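Side-chain contacts in chitin oligosaccahride binding protein NagB1 (Paenibacillus sp. FPU-7, PDB 7EHP), which binds chitin oligosaccharides such as N,N'-diacetylchitobiose as an extracellular solute-binding protein, probably delivering them for uptake by the cell: residues F158-S163 with E371-R376; A168-N173 with Q223-Q228; N173-R178 with F204-T209. All blocks are in the same frame, centred on the assembly; numbering follows the deposited sequence.

Contact 1. Residues F158-S163 with E371-R376; sequences FAFASS and ELIGGR
A small, buried apolar contact joins the last turn of helix 359-373 to the chain just beyond strand 156-159, with Ile373 reaching toward Phe160 and Ser162. The delta methyl of Ile373, CD1, does nearly all the touching. CG1 of Ile373 lies anti to the carbonyl carbon (chi1 -68°), and the extended chi2 carries CD1 outward to the edge of the Phe160 ring, near the ring plane, where it sits 3.8 Å from Phe160 CZ. The two side chains come from opposite directions. The same methyl packs on Ser162, with Ile373 CD1 3.7 Å from Ser162 CB.

The serine hydroxyl has its polar partner elsewhere: Ser162 OG is hydrogen-bonded to Ser220 OG, while Ser162 O accepts a bond from Gln370 NE2 of the same helix. Tyr207 and Ala168, on two other helices, also pack on both Phe160 and Ile373.

Past Ile373 the helix stops. Arg376 NE pairs with Glu371 OE1 at 3.2 Å, a salt bridge across the turn. In the backbone, Arg376 N bonds to Glu371 O (2.7 Å) and Gly375 N to Leu372 O (3.0 Å), with Gly375 at a phi of 66°: the Schellman motif that closes many alpha-helices.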
loop_
_atom_site.group_PDB
_atom_site.type_symbol
_atom_site.label_atom_id
_atom_site.label_comp_id
_atom_site.label_asym_id
_atom_site.label_seq_id
_atom_site.Cartn_x
_atom_site.Cartn_y
_atom_site.Cartn_z
ATOM N N PHE A 158 4.483 11.177 15.213
ATOM C CA PHE A 158 4.325 10.333 14.031
ATOM C C PHE A 158 5.584 10.465 13.185
ATOM O O PHE A 158 5.803 11.514 12.566
ATOM C CB PHE A 158 3.103 10.736 13.188
ATOM C CG PHE A 158 1.783 10.281 13.735
ATOM C CD1 PHE A 158 1.359 8.979 13.563
ATOM C CD2 PHE A 158 0.929 11.186 14.363
ATOM C CE1 PHE A 158 0.134 8.560 14.067
ATOM C CE2 PHE A 158 -0.311 10.783 14.852
ATOM C CZ PHE A 158 -0.709 9.469 14.703
ATOM N N ALA A 159 6.406 9.411 13.149
ATOM C CA ALA A 159 7.458 9.332 12.140
ATOM C C ALA A 159 6.827 9.491 10.764
ATOM O O ALA A 159 5.796 8.873 10.473
ATOM C CB ALA A 159 8.194 7.987 12.232
ATOM N N PHE A 160 7.444 10.318 9.914
ATOM C CA PHE A 160 6.750 10.777 8.710
ATOM C C PHE A 160 7.753 11.342 7.706
ATOM O O PHE A 160 8.580 12.186 8.045
ATOM C CB PHE A 160 5.672 11.826 9.095
ATOM C CG PHE A 160 4.892 12.374 7.931
ATOM C CD1 PHE A 160 4.100 11.543 7.151
ATOM C CD2 PHE A 160 4.909 13.729 7.643
ATOM C CE1 PHE A 160 3.367 12.043 6.084
ATOM C CE2 PHE A 160 4.178 14.241 6.574
ATOM C CZ PHE A 160 3.404 13.388 5.789
ATOM N N ALA A 161 7.689 10.859 6.472
ATOM C CA ALA A 161 8.577 11.332 5.420
ATOM C C ALA A 161 7.745 11.532 4.165
ATOM O O ALA A 161 6.994 10.633 3.788
ATOM C CB ALA A 161 9.707 10.325 5.189
ATOM N N SER A 162 7.858 12.701 3.522
ATOM C CA SER A 162 6.952 13.051 2.430
ATOM C C SER A 162 7.650 13.503 1.145
ATOM O O SER A 162 6.980 14.035 0.256
ATOM C CB SER A 162 5.975 14.143 2.874
ATOM O OG SER A 162 6.695 15.315 3.234
ATOM N N SER A 163 8.954 13.276 0.996
ATOM C CA SER A 163 9.584 13.498 -0.302
ATOM C C SER A 163 8.951 12.623 -1.389
ATOM O O SER A 163 8.754 13.070 -2.527
ATOM C CB SER A 163 11.089 13.236 -0.197
ATOM O OG SER A 163 11.728 13.597 -1.405
ATOM N N GLU A 371 2.630 20.696 -1.149
ATOM C CA GLU A 371 2.440 22.133 -0.953
ATOM C C GLU A 371 1.798 22.427 0.396
ATOM O O GLU A 371 2.199 23.374 1.090
ATOM C CB GLU A 371 1.588 22.712 -2.084
ATOM C CG GLU A 371 2.247 22.617 -3.465
ATOM C CD GLU A 371 3.621 23.250 -3.497
ATOM O OE1 GLU A 371 3.685 24.500 -3.477
ATOM O OE2 GLU A 371 4.638 22.512 -3.524
ATOM N N LEU A 372 0.805 21.624 0.800
ATOM C CA LEU A 372 0.192 21.848 2.109
ATOM C C LEU A 372 1.192 21.604 3.230
ATOM O O LEU A 372 1.251 22.367 4.197
ATOM C CB LEU A 372 -1.028 20.951 2.302
ATOM C CG LEU A 372 -1.737 21.102 3.661
ATOM C CD1 LEU A 372 -2.517 22.402 3.764
ATOM C CD2 LEU A 372 -2.651 19.898 3.946
ATOM N N ILE A 373 1.990 20.544 3.113
ATOM C CA ILE A 373 2.999 20.256 4.125
ATOM C C ILE A 373 4.040 21.368 4.164
ATOM O O ILE A 373 4.524 21.743 5.236
ATOM C CB ILE A 373 3.637 18.879 3.856
ATOM C CG1 ILE A 373 2.613 17.761 4.081
ATOM C CG2 ILE A 373 4.865 18.684 4.745
ATOM C CD1 ILE A 373 3.025 16.375 3.481
ATOM N N GLY A 374 4.394 21.924 2.997
ATOM C CA GLY A 374 5.306 23.047 2.927
ATOM C C GLY A 374 4.686 24.397 3.240
ATOM O O GLY A 374 5.328 25.427 3.036
ATOM N N GLY A 375 3.445 24.428 3.714
ATOM C CA GLY A 375 2.767 25.680 4.004
ATOM C C GLY A 375 2.456 26.548 2.806
ATOM O O GLY A 375 2.010 27.686 2.991
ATOM N N ARG A 376 2.634 26.044 1.579
ATOM C CA ARG A 376 2.455 26.860 0.385
ATOM C C ARG A 376 1.050 26.773 -0.204
ATOM O O ARG A 376 0.773 27.426 -1.212
ATOM C CB ARG A 376 3.499 26.475 -0.658
ATOM C CG ARG A 376 4.939 26.712 -0.168
ATOM C CD ARG A 376 5.942 26.468 -1.287
ATOM N NE ARG A 376 6.121 25.042 -1.497
ATOM C CZ ARG A 376 6.842 24.253 -0.699
ATOM N NH1 ARG A 376 7.473 24.762 0.355
ATOM N NH2 ARG A 376 6.942 22.953 -0.961
#

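Contact 2. Residues A168-N173 with Q223-Q228; sequences ANMMLN and QKYAEQ
Tyr225 OH is held by two hydrogen bonds, with the carboxylate oxygen Asp242 OD1 and with the indole nitrogen Trp245 NE1, and this fixes the far end of the ring that Met170 packs against. The indole N-H can only donate, which leaves the hydroxyl hydrogen to be directed at the aspartate. On the backbone, Tyr225 N bonds to Asp164 OD2, and the ring makes an edge-to-face pair with Trp166.

Across the contact the meeting is apolar and light. Met170 runs out from helix 165-180 and bends at its last torsion (chi3 -59°), which brings the terminal methyl toward the tyrosine: Met170 CE lies 4.1 Å from Tyr225 CE1, approaching the ring obliquely, and the two side chains cross at about a right angle. Met170 also touches Phe241 and Asp242.

All this is set in the two-lobed alpha/beta fold of the extracellular solute-binding proteins, in which sugar lies in the cleft. The side chain of Tyr225 comes within about 4 Å of a bound N-acetylglucosamine, so Met170 packs against a residue that lies next to the ligand.

Gln228, one turn farther along helix 225-233, brings its amide loosely alongside the same methyl, with Met170 CE 4.4 Å from Gln228 NE2. That nitrogen donates to Phe241 O and, weakly, to Asp242 OD2, while Gln228 OE1 takes a weak bond from Ala161 N; the buried amide thus spans from strand 237-243 to the loop after strand 156-159. At the start of the helix Lys224 N donates to Glu227 OE2 over 3.0 Å, bent to 139° and meeting the carboxylate from above its plane, while Glu227 N donates a backbone hydrogen bond to Lys224 O at 2.9 Å.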
loop_
_atom_site.group_PDB
_atom_site.type_symbol
_atom_site.label_atom_id
_atom_site.label_comp_id
_atom_site.label_asym_id
_atom_site.label_seq_id
_atom_site.Cartn_x
_atom_site.Cartn_y
_atom_site.Cartn_z
ATOM N N ALA A 168 2.500 10.641 1.935
ATOM C CA ALA A 168 1.672 11.599 2.665
ATOM C C ALA A 168 0.188 11.254 2.552
ATOM O O ALA A 168 -0.600 11.584 3.447
ATOM C CB ALA A 168 1.937 13.012 2.138
ATOM N N ASN A 169 -0.198 10.561 1.486
ATOM C CA ASN A 169 -1.597 10.245 1.254
ATOM C C ASN A 169 -2.089 9.058 2.069
ATOM O O ASN A 169 -3.303 8.822 2.108
ATOM C CB ASN A 169 -1.825 10.001 -0.243
ATOM C CG ASN A 169 -1.760 11.279 -1.024
ATOM O OD1 ASN A 169 -1.831 12.363 -0.436
ATOM N ND2 ASN A 169 -1.603 11.182 -2.331
ATOM N N MET A 170 -1.197 8.335 2.746
ATOM C CA MET A 170 -1.601 7.138 3.472
ATOM C C MET A 170 -2.494 7.556 4.645
ATOM O O MET A 170 -3.700 7.273 4.656
ATOM C CB MET A 170 -0.362 6.361 3.940
ATOM C CG MET A 170 0.073 5.317 2.898
ATOM S SD MET A 170 1.336 4.154 3.467
ATOM C CE MET A 170 2.718 5.199 3.939
ATOM N N MET A 171 -1.932 8.274 5.617
ATOM C CA MET A 171 -2.763 8.717 6.737
ATOM C C MET A 171 -3.895 9.621 6.275
ATOM O O MET A 171 -4.984 9.611 6.867
ATOM C CB MET A 171 -1.915 9.423 7.796
ATOM C CG MET A 171 -2.732 9.717 9.044
ATOM S SD MET A 171 -2.029 10.918 10.172
ATOM C CE MET A 171 -0.625 10.030 10.829
ATOM N N LEU A 172 -3.672 10.389 5.211
ATOM C CA LEU A 172 -4.722 11.249 4.693
ATOM C C LEU A 172 -5.912 10.427 4.249
ATOM O O LEU A 172 -7.064 10.836 4.446
ATOM C CB LEU A 172 -4.179 12.120 3.554
ATOM C CG LEU A 172 -5.085 13.112 2.822
ATOM C CD1 LEU A 172 -5.513 14.284 3.758
ATOM C CD2 LEU A 172 -4.403 13.640 1.573
ATOM N N ASN A 173 -5.662 9.257 3.671
ATOM C CA ASN A 173 -6.689 8.469 3.011
ATOM C C ASN A 173 -7.738 8.258 4.063
ATOM O O ASN A 173 -8.937 8.451 3.902
ATOM C CB ASN A 173 -6.384 6.949 2.755
ATOM C CG ASN A 173 -7.199 6.461 1.601
ATOM O OD1 ASN A 173 -7.291 7.284 0.714
ATOM N ND2 ASN A 173 -8.230 5.500 1.869
ATOM N N GLN A 223 12.679 14.054 3.260
ATOM C CA GLN A 223 13.026 12.677 3.587
ATOM C C GLN A 223 12.277 11.692 2.703
ATOM O O GLN A 223 11.050 11.765 2.579
ATOM C CB GLN A 223 12.730 12.390 5.056
ATOM C CG GLN A 223 13.610 13.177 5.997
ATOM C CD GLN A 223 12.896 13.504 7.278
ATOM O OE1 GLN A 223 12.191 12.656 7.846
ATOM N NE2 GLN A 223 13.015 14.756 7.717
ATOM N N LYS A 224 13.024 10.750 2.127
ATOM C CA LYS A 224 12.464 9.633 1.376
ATOM C C LYS A 224 11.684 8.701 2.306
ATOM O O LYS A 224 11.908 8.663 3.517
ATOM C CB LYS A 224 13.581 8.843 0.671
ATOM C CG LYS A 224 14.723 8.338 1.605
ATOM C CD LYS A 224 15.950 7.743 0.835
ATOM C CE LYS A 224 17.271 7.779 1.654
ATOM N NZ LYS A 224 18.064 9.061 1.526
ATOM N N TYR A 225 10.781 7.918 1.708
ATOM C CA TYR A 225 9.912 6.999 2.440
ATOM C C TYR A 225 10.624 6.217 3.547
ATOM O O TYR A 225 10.163 6.191 4.693
ATOM C CB TYR A 225 9.266 6.039 1.442
ATOM C CG TYR A 225 8.389 4.954 2.051
ATOM C CD1 TYR A 225 7.505 5.235 3.095
ATOM C CD2 TYR A 225 8.421 3.656 1.551
ATOM C CE1 TYR A 225 6.675 4.235 3.634
ATOM C CE2 TYR A 225 7.605 2.649 2.071
ATOM C CZ TYR A 225 6.737 2.939 3.102
ATOM O OH TYR A 225 5.936 1.934 3.604
ATOM N N ALA A 226 11.753 5.574 3.224
ATOM C CA ALA A 226 12.441 4.731 4.204
ATOM C C ALA A 226 12.819 5.471 5.481
ATOM O O ALA A 226 12.993 4.834 6.528
ATOM C CB ALA A 226 13.712 4.131 3.599
ATOM N N GLU A 227 12.981 6.791 5.421
ATOM C CA GLU A 227 13.443 7.535 6.589
ATOM C C GLU A 227 12.409 7.549 7.713
ATOM O O GLU A 227 12.779 7.570 8.894
ATOM C CB GLU A 227 13.822 8.959 6.162
ATOM C CG GLU A 227 15.047 8.929 5.247
ATOM C CD GLU A 227 15.645 10.288 4.959
ATOM O OE1 GLU A 227 16.226 10.895 5.883
ATOM O OE2 GLU A 227 15.564 10.728 3.789
ATOM N N GLN A 228 11.115 7.511 7.385
ATOM C CA GLN A 228 10.132 7.388 8.459
ATOM C C GLN A 228 10.248 6.040 9.158
ATOM O O GLN A 228 10.059 5.948 10.379
ATOM C CB GLN A 228 8.727 7.633 7.915
ATOM C CG GLN A 228 8.024 6.473 7.234
ATOM C CD GLN A 228 6.528 6.739 7.117
ATOM O OE1 GLN A 228 6.109 7.891 6.967
ATOM N NE2 GLN A 228 5.717 5.679 7.180
#

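Contact 3. Residues N173-R178 with F204-T209; sequences NTLWVR and FKRYDT
Helices 165-180 and 198-213 pass each other at a steep angle where Leu175 lies opposite Tyr207 in register and Trp176 is nearest Phe204: the axes of their short segments come within 8.8 Å, with N-to-C directions 132° apart. The closest backbones are at Trp176 and Phe204, whose CA atoms are 6.2 Å apart.

Those two aromatic side chains lie side by side and point the same way, the end of Phe204 turning in toward the indole. Their planes are nearly parallel, 16° apart, but slid past each other, so that the rings barely overlap and the centroid of the six-membered ring of Trp176 stands 5.7 Å from that of Phe204. Touch comes at one corner, Trp176 CE3 to Phe204 CE1 at 3.7 Å. The indole folds back over its own helix, CG between the backbone N and carbonyl carbon (chi1 80°), and Asn173 O sits above one face toward the rim. Trp195 and Phe353 add edge-to-face partners.

Leu175 is the other bridge. Its CD1 meets Tyr207 CB at 3.7 Å and reaches the edge of the phenol ring near its plane, while Leu175 CD2 lies 4.2 Å from Arg206 CB. The guanidinium of Arg206 is occupied elsewhere, in a salt bridge with Asp202 and a cation-pi contact with Trp140.

With Met369 and Leu365 of helix 359-373 packing onto Phe204 and Trp176 respectively, this is helix-on-helix core packing within one lobe of a solute-binding protein.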
loop_
_atom_site.group_PDB
_atom_site.type_symbol
_atom_site.label_atom_id
_atom_site.label_comp_id
_atom_site.label_asym_id
_atom_site.label_seq_id
_atom_site.Cartn_x
_atom_site.Cartn_y
_atom_site.Cartn_z
ATOM N N ASN A 173 -5.662 9.257 3.671
ATOM C CA ASN A 173 -6.689 8.469 3.011
ATOM C C ASN A 173 -7.738 8.258 4.063
ATOM O O ASN A 173 -8.937 8.451 3.902
ATOM C CB ASN A 173 -6.384 6.949 2.755
ATOM C CG ASN A 173 -7.199 6.461 1.601
ATOM O OD1 ASN A 173 -7.291 7.284 0.714
ATOM N ND2 ASN A 173 -8.230 5.500 1.869
ATOM N N THR A 174 -7.148 7.697 5.130
ATOM C CA THR A 174 -7.909 7.218 6.305
ATOM C C THR A 174 -8.545 8.364 7.065
ATOM O O THR A 174 -9.645 8.210 7.610
ATOM C CB THR A 174 -6.983 6.446 7.265
ATOM O OG1 THR A 174 -6.568 5.186 6.733
ATOM C CG2 THR A 174 -7.632 6.235 8.650
ATOM N N LEU A 175 -7.891 9.527 7.089
ATOM C CA LEU A 175 -8.502 10.643 7.795
ATOM C C LEU A 175 -9.764 11.124 7.089
ATOM O O LEU A 175 -10.791 11.309 7.741
ATOM C CB LEU A 175 -7.490 11.774 7.965
ATOM C CG LEU A 175 -6.714 11.657 9.283
ATOM C CD1 LEU A 175 -5.620 12.727 9.362
ATOM C CD2 LEU A 175 -7.681 11.785 10.454
ATOM N N TRP A 176 -9.730 11.322 5.757
ATOM C CA TRP A 176 -10.968 11.837 5.162
ATOM C C TRP A 176 -12.021 10.741 5.047
ATOM O O TRP A 176 -13.213 11.050 4.985
ATOM C CB TRP A 176 -10.797 12.505 3.769
ATOM C CG TRP A 176 -10.690 11.573 2.537
ATOM C CD1 TRP A 176 -11.732 10.944 1.926
ATOM C CD2 TRP A 176 -9.552 11.371 1.667
ATOM N NE1 TRP A 176 -11.306 10.251 0.820
ATOM C CE2 TRP A 176 -9.973 10.497 0.632
ATOM C CE3 TRP A 176 -8.210 11.785 1.691
ATOM C CZ2 TRP A 176 -9.106 10.037 -0.368
ATOM C CZ3 TRP A 176 -7.352 11.325 0.705
ATOM C CH2 TRP A 176 -7.804 10.459 -0.315
ATOM N N VAL A 177 -11.615 9.466 5.004
ATOM C CA VAL A 177 -12.596 8.385 5.049
ATOM C C VAL A 177 -13.202 8.279 6.447
ATOM O O VAL A 177 -14.401 8.005 6.599
ATOM C CB VAL A 177 -11.981 7.041 4.596
ATOM C CG1 VAL A 177 -12.921 5.854 4.947
ATOM C CG2 VAL A 177 -11.665 7.060 3.085
ATOM N N ARG A 178 -12.398 8.495 7.486
ATOM C CA ARG A 178 -12.953 8.595 8.835
ATOM C C ARG A 178 -14.080 9.623 8.894
ATOM O O ARG A 178 -15.145 9.369 9.474
ATOM C CB ARG A 178 -11.860 8.973 9.842
ATOM C CG ARG A 178 -11.030 7.786 10.369
ATOM C CD ARG A 178 -11.644 7.092 11.572
ATOM N NE ARG A 178 -10.836 5.948 11.990
ATOM C CZ ARG A 178 -10.756 4.798 11.315
ATOM N NH1 ARG A 178 -11.452 4.640 10.204
ATOM N NH2 ARG A 178 -9.986 3.803 11.749
ATOM N N PHE A 204 -9.201 16.497 5.984
ATOM C CA PHE A 204 -8.038 17.285 5.572
ATOM C C PHE A 204 -7.633 18.271 6.662
ATOM O O PHE A 204 -6.434 18.465 6.924
ATOM C CB PHE A 204 -8.329 18.036 4.262
ATOM C CG PHE A 204 -8.130 17.191 3.007
ATOM C CD1 PHE A 204 -9.063 16.231 2.638
ATOM C CD2 PHE A 204 -7.008 17.365 2.202
ATOM C CE1 PHE A 204 -8.883 15.447 1.488
ATOM C CE2 PHE A 204 -6.809 16.592 1.059
ATOM C CZ PHE A 204 -7.749 15.631 0.689
ATOM N N LYS A 205 -8.616 18.905 7.316
ATOM C CA LYS A 205 -8.284 19.876 8.361
ATOM C C LYS A 205 -7.702 19.187 9.582
ATOM O O LYS A 205 -6.860 19.766 10.290
ATOM C CB LYS A 205 -9.521 20.706 8.737
ATOM C CG LYS A 205 -9.933 21.706 7.658
ATOM C CD LYS A 205 -11.085 22.600 8.113
ATOM C CE LYS A 205 -12.422 21.911 7.909
ATOM N NZ LYS A 205 -13.488 22.893 7.601
ATOM N N ARG A 206 -8.116 17.940 9.828
ATOM C CA ARG A 206 -7.542 17.175 10.930
ATOM C C ARG A 206 -6.095 16.834 10.647
ATOM O O ARG A 206 -5.257 16.851 11.548
ATOM C CB ARG A 206 -8.344 15.894 11.158
ATOM C CG ARG A 206 -9.631 16.133 11.923
ATOM C CD ARG A 206 -10.489 14.888 11.942
ATOM N NE ARG A 206 -11.814 15.170 12.486
ATOM C CZ ARG A 206 -12.069 15.312 13.781
ATOM N NH1 ARG A 206 -11.083 15.200 14.673
ATOM N NH2 ARG A 206 -13.309 15.570 14.184
ATOM N N TYR A 207 -5.815 16.455 9.406
ATOM C CA TYR A 207 -4.452 16.207 8.973
ATOM C C TYR A 207 -3.607 17.463 9.136
ATOM O O TYR A 207 -2.486 17.409 9.658
ATOM C CB TYR A 207 -4.500 15.748 7.516
ATOM C CG TYR A 207 -3.194 15.301 6.886
ATOM C CD1 TYR A 207 -2.240 16.228 6.445
ATOM C CD2 TYR A 207 -2.947 13.948 6.662
ATOM C CE1 TYR A 207 -1.051 15.800 5.827
ATOM C CE2 TYR A 207 -1.779 13.515 6.046
ATOM C CZ TYR A 207 -0.840 14.427 5.630
ATOM O OH TYR A 207 0.312 13.946 5.012
ATOM N N ASP A 208 -4.136 18.606 8.676
ATOM C CA ASP A 208 -3.440 19.884 8.812
ATOM C C ASP A 208 -3.185 20.229 10.278
ATOM O O ASP A 208 -2.149 20.813 10.615
ATOM C CB ASP A 208 -4.254 20.991 8.132
ATOM C CG ASP A 208 -3.403 22.197 7.726
ATOM O OD1 ASP A 208 -2.177 22.059 7.524
ATOM O OD2 ASP A 208 -3.976 23.293 7.600
ATOM N N THR A 209 -4.121 19.874 11.170
ATOM C CA THR A 209 -3.895 20.089 12.599
ATOM C C THR A 209 -2.661 19.322 13.062
ATOM O O THR A 209 -1.844 19.838 13.827
ATOM C CB THR A 209 -5.147 19.678 13.402
ATOM O OG1 THR A 209 -6.188 20.660 13.248
ATOM C CG2 THR A 209 -4.836 19.527 14.888
#

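Helix 165-180 ties the set together: contacts 2 and 3 share Asn173 on it, and their centres are 14 Å apart. Between them, Tyr207 OH lies 3.0 Å from Ala168 O, a probable hydrogen bond, and Tyr207 also reaches contact 1. Contacts 1 and 2 are closer, with centres 9 Å apart, and Ser163 N probably bonds to Gln223 O at 3.0 Å. Only contact 2 borders the sugar, with Tyr225 about 4 Å from an N-acetylglucosamine; Trp176 of contact 3 is about 10 Å and Ser162 of contact 1 about 13 Å away, side chain to sugar, in packing farther from the ligand.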